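Local coordinates for malonyl CoA:acyl carrier protein malonyltransferase (Streptomyces coelicolor, PDB 1NM2) that probably transfers the malonyl group from malonyl-CoA to the holo acyl carrier protein, the step that supplies malonyl-ACP to fatty acid biosynthesis, at residues P208-L213 against Q251-V256; L18-A23 against L298-D303; T228-K233 against E263-L268. One frame throughout, in Å; residues are numbered along the deposited sequence.

Overall arrangement
From the N terminus the chain first passes 18-23, which holds the short helix 19-22 and packs against 298-303, in the loop after strand 294-297; contact 2 therefore closes a loop of 274 residues holding both other contacts. Within it come 208-213, 228-233, 251-256 and 263-268, so contacts 1 and 3 cross along the chain. Contact 1 joins helix 207-217 to the turn after helix 241-251; contact 3 joins edge strand 228-229 of the parallel sheet, and the chain after it, to helix 258-267. The two touch where Gln-251 and Asn-254 pack on Lys-233 and Val-256 on Asn-232. Contacts 1 and 2 lie on opposite sides of the chain's centre, their centres about 31 Å apart.

Contact 1 (P208-L213 against Q251-V256); sequences PAVDKL and QVANPV
Val-252 presents its two methyl groups to one side of helix 207-217, and each finds a different partner. CG2 meets CG2 of Val-210 at 3.5 Å, the two valines crossing obliquely, and the same Val-252 methyl lies 4.1 Å from CB of Ala-209. CG1 of Val-252, anti to its own carbonyl carbon (chi1 -57°), instead reaches CD2 of Leu-213 at 3.6 Å. Val-210 has a second neighbour on the loop: its CG2 also stands 3.9 Å from CB of Ala-253. That methyl, anti to the carbonyl carbon of Val-210, is therefore shared between two successive loop residues.

The loop side is shaped by a type I beta turn from Gln-251 to Asn-254, in which Asn-254 N donates to Gln-251 O at 3.2 Å. Val-252 and Ala-253 occupy the two middle positions of this turn, and both CB atoms point at the helix. Further out, backbone bonding ties Val-252 to His-202, and Asn-254 O accepts a hydrogen bond from the same histidine's ND1. Val-249 of helix 241-251 packs on Val-210 and Leu-213, and Arg-123 of helix 113-132 touches Val-252. Between the two segments there is no hydrogen bond; the contact is made by methyl groups, so it rests on close fit and burial, and not on any polar bond.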
loop_
_atom_site.group_PDB
_atom_site.type_symbol
_atom_site.label_atom_id
_atom_site.label_comp_id
_atom_site.label_asym_id
_atom_site.label_seq_id
_atom_site.Cartn_x
_atom_site.Cartn_y
_atom_site.Cartn_z
ATOM N N PRO A 208 -3.189 -8.293 17.596
ATOM C CA PRO A 208 -1.929 -8.180 18.337
ATOM C C PRO A 208 -0.905 -7.301 17.617
ATOM O O PRO A 208 0.017 -6.786 18.242
ATOM C CB PRO A 208 -1.475 -9.635 18.481
ATOM C CG PRO A 208 -2.052 -10.299 17.280
ATOM C CD PRO A 208 -3.427 -9.683 17.163
ATOM N N ALA A 209 -1.073 -7.130 16.306
ATOM C CA ALA A 209 -0.168 -6.288 15.527
ATOM C C ALA A 209 -0.467 -4.814 15.837
ATOM O O ALA A 209 0.424 -3.966 15.796
ATOM C CB ALA A 209 -0.336 -6.568 14.026
ATOM N N VAL A 210 -1.725 -4.512 16.146
ATOM C CA VAL A 210 -2.116 -3.145 16.489
ATOM C C VAL A 210 -1.400 -2.742 17.776
ATOM O O VAL A 210 -0.840 -1.646 17.875
ATOM C CB VAL A 210 -3.644 -3.027 16.720
ATOM C CG1 VAL A 210 -3.994 -1.618 17.197
ATOM C CG2 VAL A 210 -4.396 -3.353 15.436
ATOM N N ASP A 211 -1.417 -3.635 18.762
ATOM C CA ASP A 211 -0.770 -3.355 20.039
ATOM C C ASP A 211 0.714 -3.052 19.834
ATOM O O ASP A 211 1.225 -2.051 20.339
ATOM C CB ASP A 211 -0.918 -4.539 20.999
ATOM C CG ASP A 211 -2.369 -4.919 21.249
ATOM O OD1 ASP A 211 -3.239 -4.018 21.298
ATOM O OD2 ASP A 211 -2.637 -6.129 21.413
ATOM N N LYS A 212 1.398 -3.910 19.081
ATOM C CA LYS A 212 2.821 -3.727 18.817
ATOM C C LYS A 212 3.101 -2.480 17.983
ATOM O O LYS A 212 4.049 -1.743 18.259
ATOM C CB LYS A 212 3.388 -4.959 18.102
ATOM C CG LYS A 212 3.291 -6.250 18.896
ATOM C CD LYS A 212 3.773 -7.436 18.065
ATOM C CE LYS A 212 3.649 -8.753 18.817
ATOM N NZ LYS A 212 4.513 -8.790 20.030
ATOM N N LEU A 213 2.281 -2.240 16.962
ATOM C CA LEU A 213 2.473 -1.077 16.106
ATOM C C LEU A 213 2.196 0.220 16.867
ATOM O O LEU A 213 2.829 1.246 16.605
ATOM C CB LEU A 213 1.574 -1.170 14.873
ATOM C CG LEU A 213 1.823 -0.117 13.790
ATOM C CD1 LEU A 213 3.285 -0.146 13.361
ATOM C CD2 LEU A 213 0.903 -0.380 12.605
ATOM N N GLN A 251 -5.358 0.417 10.824
ATOM C CA GLN A 251 -5.573 -0.195 9.513
ATOM C C GLN A 251 -5.012 -1.599 9.322
ATOM O O GLN A 251 -5.472 -2.325 8.443
ATOM C CB GLN A 251 -5.023 0.698 8.384
ATOM C CG GLN A 251 -6.024 1.714 7.827
ATOM C CD GLN A 251 -7.340 1.076 7.409
ATOM O OE1 GLN A 251 -7.402 0.280 6.458
ATOM N NE2 GLN A 251 -8.400 1.415 8.122
ATOM N N VAL A 252 -4.024 -1.995 10.117
ATOM C CA VAL A 252 -3.472 -3.338 9.951
ATOM C C VAL A 252 -4.554 -4.377 10.244
ATOM O O VAL A 252 -4.454 -5.527 9.803
ATOM C CB VAL A 252 -2.255 -3.598 10.882
ATOM C CG1 VAL A 252 -1.171 -2.547 10.635
ATOM C CG2 VAL A 252 -2.693 -3.605 12.335
ATOM N N ALA A 253 -5.591 -3.966 10.974
ATOM C CA ALA A 253 -6.681 -4.879 11.321
ATOM C C ALA A 253 -8.047 -4.483 10.753
ATOM O O ALA A 253 -9.073 -5.082 11.097
ATOM C CB ALA A 253 -6.773 -5.016 12.839
ATOM N N ASN A 254 -8.062 -3.476 9.887
ATOM C CA ASN A 254 -9.301 -3.005 9.274
ATOM C C ASN A 254 -9.234 -3.176 7.755
ATOM O O ASN A 254 -8.163 -3.080 7.160
ATOM C CB ASN A 254 -9.524 -1.516 9.590
ATOM C CG ASN A 254 -10.154 -1.278 10.956
ATOM O OD1 ASN A 254 -10.117 -0.160 11.472
ATOM N ND2 ASN A 254 -10.753 -2.311 11.534
ATOM N N PRO A 255 -10.384 -3.422 7.108
ATOM C CA PRO A 255 -10.434 -3.596 5.648
ATOM C C PRO A 255 -9.857 -2.390 4.893
ATOM O O PRO A 255 -9.946 -1.253 5.362
ATOM C CB PRO A 255 -11.928 -3.756 5.375
ATOM C CG PRO A 255 -12.432 -4.428 6.629
ATOM C CD PRO A 255 -11.713 -3.645 7.712
ATOM N N VAL A 256 -9.274 -2.643 3.724
ATOM C CA VAL A 256 -8.718 -1.579 2.892
ATOM C C VAL A 256 -9.798 -1.154 1.894
ATOM O O VAL A 256 -10.121 -1.896 0.965
ATOM C CB VAL A 256 -7.476 -2.057 2.095
ATOM C CG1 VAL A 256 -7.048 -0.984 1.104
ATOM C CG2 VAL A 256 -6.319 -2.379 3.049
#

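Contact 2 (L18-A23 against L298-D303)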
loop_
_atom_site.group_PDB
_atom_site.type_symbol
_atom_site.label_atom_id
_atom_site.label_comp_id
_atom_site.label_asym_id
_atom_site.label_seq_id
_atom_site.Cartn_x
_atom_site.Cartn_y
_atom_site.Cartn_z
ATOM N N LEU A 18 14.518 -2.446 -7.646
ATOM C CA LEU A 18 15.130 -1.199 -7.193
ATOM C C LEU A 18 16.476 -0.894 -7.858
ATOM O O LEU A 18 16.989 0.220 -7.751
ATOM C CB LEU A 18 15.306 -1.251 -5.670
ATOM C CG LEU A 18 15.438 0.057 -4.883
ATOM C CD1 LEU A 18 14.201 0.920 -5.081
ATOM C CD2 LEU A 18 15.633 -0.265 -3.404
ATOM N N THR A 19 17.035 -1.884 -8.550
ATOM C CA THR A 19 18.335 -1.747 -9.208
ATOM C C THR A 19 18.603 -0.420 -9.926
ATOM O O THR A 19 19.549 0.295 -9.581
ATOM C CB THR A 19 18.571 -2.899 -10.213
ATOM O OG1 THR A 19 18.426 -4.156 -9.541
ATOM C CG2 THR A 19 19.972 -2.816 -10.793
ATOM N N ASP A 20 17.787 -0.091 -10.925
ATOM C CA ASP A 20 17.985 1.146 -11.677
ATOM C C ASP A 20 17.865 2.394 -10.807
ATOM O O ASP A 20 18.548 3.394 -11.046
ATOM C CB ASP A 20 16.991 1.227 -12.842
ATOM C CG ASP A 20 17.302 0.229 -13.950
ATOM O OD1 ASP A 20 16.529 0.160 -14.930
ATOM O OD2 ASP A 20 18.325 -0.480 -13.841
ATOM N N TRP A 21 17.004 2.338 -9.797
ATOM C CA TRP A 21 16.829 3.486 -8.915
ATOM C C TRP A 21 18.053 3.728 -8.042
ATOM O O TRP A 21 18.388 4.876 -7.754
ATOM C CB TRP A 21 15.588 3.306 -8.039
ATOM C CG TRP A 21 14.337 3.262 -8.845
ATOM C CD1 TRP A 21 13.712 2.150 -9.334
ATOM C CD2 TRP A 21 13.594 4.386 -9.326
ATOM N NE1 TRP A 21 12.629 2.512 -10.091
ATOM C CE2 TRP A 21 12.532 3.879 -10.107
ATOM C CE3 TRP A 21 13.727 5.775 -9.178
ATOM C CZ2 TRP A 21 11.603 4.712 -10.742
ATOM C CZ3 TRP A 21 12.802 6.607 -9.811
ATOM C CH2 TRP A 21 11.753 6.068 -10.584
ATOM N N LEU A 22 18.726 2.653 -7.630
ATOM C CA LEU A 22 19.923 2.791 -6.799
ATOM C C LEU A 22 21.078 3.395 -7.582
ATOM O O LEU A 22 22.045 3.877 -6.993
ATOM C CB LEU A 22 20.390 1.439 -6.246
ATOM C CG LEU A 22 19.794 0.881 -4.957
ATOM C CD1 LEU A 22 19.726 1.967 -3.893
ATOM C CD2 LEU A 22 18.431 0.334 -5.240
ATOM N N ALA A 23 20.981 3.352 -8.909
ATOM C CA ALA A 23 22.031 3.883 -9.768
ATOM C C ALA A 23 22.026 5.406 -9.833
ATOM O O ALA A 23 23.012 6.011 -10.247
ATOM C CB ALA A 23 21.903 3.300 -11.168
ATOM N N LEU A 298 5.505 4.713 -12.179
ATOM C CA LEU A 298 6.959 4.813 -12.166
ATOM C C LEU A 298 7.538 3.429 -11.905
ATOM O O LEU A 298 7.339 2.857 -10.833
ATOM C CB LEU A 298 7.432 5.768 -11.070
ATOM C CG LEU A 298 7.125 7.253 -11.266
ATOM C CD1 LEU A 298 7.599 8.029 -10.050
ATOM C CD2 LEU A 298 7.809 7.758 -12.531
ATOM N N LYS A 299 8.239 2.881 -12.891
ATOM C CA LYS A 299 8.852 1.572 -12.729
ATOM C C LYS A 299 10.373 1.692 -12.691
ATOM O O LYS A 299 11.034 0.990 -11.925
ATOM C CB LYS A 299 8.393 0.641 -13.847
ATOM C CG LYS A 299 6.880 0.425 -13.829
ATOM C CD LYS A 299 6.425 -0.549 -14.900
ATOM C CE LYS A 299 4.932 -0.814 -14.799
ATOM N NZ LYS A 299 4.479 -1.819 -15.797
ATOM N N THR A 300 10.924 2.594 -13.503
ATOM C CA THR A 300 12.372 2.827 -13.534
ATOM C C THR A 300 12.630 4.316 -13.753
ATOM O O THR A 300 11.736 5.053 -14.168
ATOM C CB THR A 300 13.077 2.051 -14.681
ATOM O OG1 THR A 300 12.706 2.622 -15.941
ATOM C CG2 THR A 300 12.695 0.571 -14.659
ATOM N N PRO A 301 13.857 4.779 -13.469
ATOM C CA PRO A 301 14.203 6.193 -13.648
ATOM C C PRO A 301 13.890 6.716 -15.054
ATOM O O PRO A 301 13.676 7.913 -15.247
ATOM C CB PRO A 301 15.696 6.217 -13.339
ATOM C CG PRO A 301 15.811 5.176 -12.255
ATOM C CD PRO A 301 14.950 4.049 -12.800
ATOM N N ASP A 302 13.865 5.813 -16.030
ATOM C CA ASP A 302 13.577 6.180 -17.414
ATOM C C ASP A 302 12.141 6.682 -17.570
ATOM O O ASP A 302 11.799 7.295 -18.581
ATOM C CB ASP A 302 13.813 4.974 -18.334
ATOM C CG ASP A 302 15.289 4.647 -18.511
ATOM O OD1 ASP A 302 15.603 3.489 -18.858
ATOM O OD2 ASP A 302 16.140 5.541 -18.315
ATOM N N ASP A 303 11.304 6.424 -16.568
ATOM C CA ASP A 303 9.907 6.860 -16.597
ATOM C C ASP A 303 9.756 8.289 -16.066
ATOM O O ASP A 303 8.704 8.905 -16.212
ATOM C CB ASP A 303 9.044 5.915 -15.742
ATOM C CG ASP A 303 8.888 4.530 -16.357
ATOM O OD1 ASP A 303 8.738 3.549 -15.597
ATOM O OD2 ASP A 303 8.897 4.420 -17.598
HETATM O O HOH W 1 16.107 3.334 -15.666
#
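Asp-20 and Trp-21 in the short, weakly bonded helix at 19-22 face Thr-300 and Pro-301 in the loop after strand 294-297, with CA atoms 6.1 Å apart for both Asp-20 to Thr-300 and Trp-21 to Pro-301. The loop is braced from within: OD1 of Asp-303 accepts both Lys-299 N and Thr-300 N.

The indole of Trp-21, its CG anti to the carbonyl carbon (chi1 -64°), carries most of the contact. NE1 donates to Lys-299 O at 2.9 Å in a fairly straight bond (161°); the oxygen lies close to the ring plane, whereas the donor stands well above the plane of that carbonyl. Over one face sits Pro-301, whose CD is 3.7 Å from the centroid of the five-membered ring, a CH-pi contact, and Thr-300 C lies over the rim of that face, 3.2 Å from CZ2. CD of Pro-301 also touches CB of Asp-20 at 3.5 Å, so the same carbon rests on both helix residues. A water donates to Asp-20 OD1 and accepts a weak bond from Asp-302 N, linking the segments. A leucine in place of Trp-21 has no N-H for Lys-299 O and no flat face for Pro-301, and would probably leave that carbonyl without its mate and the loop less firmly held.

Leu-70 of helix 57-75 also touches the indole. CH-pi contact and N-H bond together fasten the N-terminal region to the loop between edge strand 294-297 and helix 304-314 of the alpha/beta hydrolase-like core.

Contact 3 (T228-K233 against E263-L268); sequences TYVSNK and ETFKEL
Helix 258-267 packs against an edge strand of the parallel sheet, 228-229, and the chain that continues from it, with Val-230 as the residue that meets the helix most fully. Its CG2 lies 3.9 Å from CG2 of Thr-264, the two side chains meeting tip to tip. The threonine methyl is anti to its backbone N, whereas OG1 (chi1 -73°) is the branch that hydrogen-bonds Gly-235 O outside the contact. Polar and apolar branches of Thr-264 thus serve different parts of the chain.

Phe-265 offers Val-230 its edge: CE2 stands 3.8 Å from CG2 of the valine, which lies near the ring plane. CB of Val-230 is also close to CE2, at 4.0 Å. Both residues touch Ala-95 of strand 93-96, the sheet neighbour of 228-229. This is the alpha/beta hydrolase-like core, with a helix laid over parallel strands, and strand 93-96 leads into a Gly-x-Ser-x-Gly sequence that includes Ser-98, consistent with a nucleophile elbow. Asn-232, two residues beyond Val-230, reaches that turn, its OD1 accepting from Ser-98 N and its ND2 donating to Gly-96 O.

Just beyond the helix, Leu-268 touches Met-2 and makes looser contacts with the strand side: its CD1 approaches CG2 of Thr-228 at 4.4 Å and CG2 of Val-230 at 4.5 Å.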
loop_
_atom_site.group_PDB
_atom_site.type_symbol
_atom_site.label_atom_id
_atom_site.label_comp_id
_atom_site.label_asym_id
_atom_site.label_seq_id
_atom_site.Cartn_x
_atom_site.Cartn_y
_atom_site.Cartn_z
ATOM N N THR A 228 -3.593 17.200 0.912
ATOM C CA THR A 228 -4.766 16.383 1.201
ATOM C C THR A 228 -4.374 14.908 1.296
ATOM O O THR A 228 -3.797 14.349 0.364
ATOM C CB THR A 228 -5.835 16.557 0.112
ATOM O OG1 THR A 228 -6.190 17.943 0.011
ATOM C CG2 THR A 228 -7.078 15.746 0.457
ATOM N N TYR A 229 -4.690 14.289 2.430
ATOM C CA TYR A 229 -4.363 12.885 2.672
ATOM C C TYR A 229 -5.641 12.037 2.706
ATOM O O TYR A 229 -6.483 12.213 3.586
ATOM C CB TYR A 229 -3.618 12.761 4.006
ATOM C CG TYR A 229 -3.176 11.355 4.342
ATOM C CD1 TYR A 229 -1.913 10.892 3.978
ATOM C CD2 TYR A 229 -4.040 10.474 4.995
ATOM C CE1 TYR A 229 -1.519 9.583 4.258
ATOM C CE2 TYR A 229 -3.659 9.169 5.273
ATOM C CZ TYR A 229 -2.400 8.731 4.903
ATOM O OH TYR A 229 -2.037 7.431 5.160
ATOM N N VAL A 230 -5.774 11.117 1.753
ATOM C CA VAL A 230 -6.951 10.250 1.664
ATOM C C VAL A 230 -6.667 8.911 2.338
ATOM O O VAL A 230 -5.704 8.225 1.985
ATOM C CB VAL A 230 -7.344 10.009 0.187
ATOM C CG1 VAL A 230 -8.593 9.137 0.106
ATOM C CG2 VAL A 230 -7.595 11.343 -0.502
ATOM N N SER A 231 -7.527 8.533 3.283
ATOM C CA SER A 231 -7.363 7.302 4.063
ATOM C C SER A 231 -8.103 6.033 3.620
ATOM O O SER A 231 -9.271 6.077 3.219
ATOM C CB SER A 231 -7.709 7.604 5.530
ATOM O OG SER A 231 -7.833 6.424 6.308
ATOM N N ASN A 232 -7.403 4.900 3.735
ATOM C CA ASN A 232 -7.916 3.570 3.381
ATOM C C ASN A 232 -9.134 3.124 4.183
ATOM O O ASN A 232 -9.943 2.331 3.707
ATOM C CB ASN A 232 -6.839 2.505 3.604
ATOM C CG ASN A 232 -5.817 2.453 2.501
ATOM O OD1 ASN A 232 -4.922 1.617 2.529
ATOM N ND2 ASN A 232 -5.941 3.342 1.520
ATOM N N LYS A 233 -9.233 3.595 5.418
ATOM C CA LYS A 233 -10.333 3.210 6.297
ATOM C C LYS A 233 -11.717 3.453 5.714
ATOM O O LYS A 233 -12.566 2.565 5.708
ATOM C CB LYS A 233 -10.213 3.957 7.634
ATOM C CG LYS A 233 -11.459 3.912 8.514
ATOM C CD LYS A 233 -11.273 2.996 9.705
ATOM C CE LYS A 233 -12.330 3.252 10.779
ATOM N NZ LYS A 233 -13.715 3.062 10.274
ATOM N N GLU A 263 -13.191 6.925 -5.146
ATOM C CA GLU A 263 -14.422 7.712 -5.214
ATOM C C GLU A 263 -14.100 9.137 -4.758
ATOM O O GLU A 263 -14.599 10.114 -5.312
ATOM C CB GLU A 263 -15.500 7.123 -4.297
ATOM C CG GLU A 263 -16.113 5.821 -4.784
ATOM C CD GLU A 263 -16.819 5.981 -6.118
ATOM O OE1 GLU A 263 -17.593 6.954 -6.265
ATOM O OE2 GLU A 263 -16.603 5.135 -7.014
ATOM N N THR A 264 -13.260 9.245 -3.735
ATOM C CA THR A 264 -12.861 10.544 -3.211
ATOM C C THR A 264 -12.001 11.297 -4.232
ATOM O O THR A 264 -12.123 12.518 -4.375
ATOM C CB THR A 264 -12.109 10.373 -1.877
ATOM O OG1 THR A 264 -13.053 10.005 -0.864
ATOM C CG2 THR A 264 -11.402 11.657 -1.466
ATOM N N PHE A 265 -11.143 10.578 -4.951
ATOM C CA PHE A 265 -10.305 11.223 -5.969
ATOM C C PHE A 265 -11.259 11.879 -6.985
ATOM O O PHE A 265 -11.010 12.982 -7.472
ATOM C CB PHE A 265 -9.414 10.192 -6.691
ATOM C CG PHE A 265 -8.408 9.492 -5.802
ATOM C CD1 PHE A 265 -7.805 8.309 -6.229
ATOM C CD2 PHE A 265 -8.071 9.994 -4.547
ATOM C CE1 PHE A 265 -6.888 7.633 -5.418
ATOM C CE2 PHE A 265 -7.155 9.322 -3.729
ATOM C CZ PHE A 265 -6.565 8.137 -4.170
ATOM N N LYS A 266 -12.353 11.185 -7.296
ATOM C CA LYS A 266 -13.349 11.701 -8.232
ATOM C C LYS A 266 -13.962 12.974 -7.667
ATOM O O LYS A 266 -14.056 13.995 -8.354
ATOM C CB LYS A 266 -14.468 10.683 -8.450
ATOM C CG LYS A 266 -14.040 9.341 -9.026
ATOM C CD LYS A 266 -15.273 8.482 -9.272
ATOM C CE LYS A 266 -14.924 7.038 -9.571
ATOM N NZ LYS A 266 -16.153 6.192 -9.602
ATOM N N GLU A 267 -14.392 12.903 -6.412
ATOM C CA GLU A 267 -14.996 14.046 -5.742
ATOM C C GLU A 267 -14.035 15.232 -5.735
ATOM O O GLU A 267 -14.463 16.382 -5.697
ATOM C CB GLU A 267 -15.383 13.672 -4.304
ATOM C CG GLU A 267 -16.462 12.597 -4.211
ATOM C CD GLU A 267 -16.842 12.252 -2.775
ATOM O OE1 GLU A 267 -15.981 11.723 -2.034
ATOM O OE2 GLU A 267 -18.003 12.509 -2.387
ATOM N N LEU A 268 -12.736 14.948 -5.775
ATOM C CA LEU A 268 -11.725 16.001 -5.777
ATOM C C LEU A 268 -11.433 16.481 -7.200
ATOM O O LEU A 268 -10.643 17.403 -7.399
ATOM C CB LEU A 268 -10.423 15.502 -5.132
ATOM C CG LEU A 268 -10.378 15.139 -3.641
ATOM C CD1 LEU A 268 -9.007 14.565 -3.307
ATOM C CD2 LEU A 268 -10.654 16.368 -2.783
#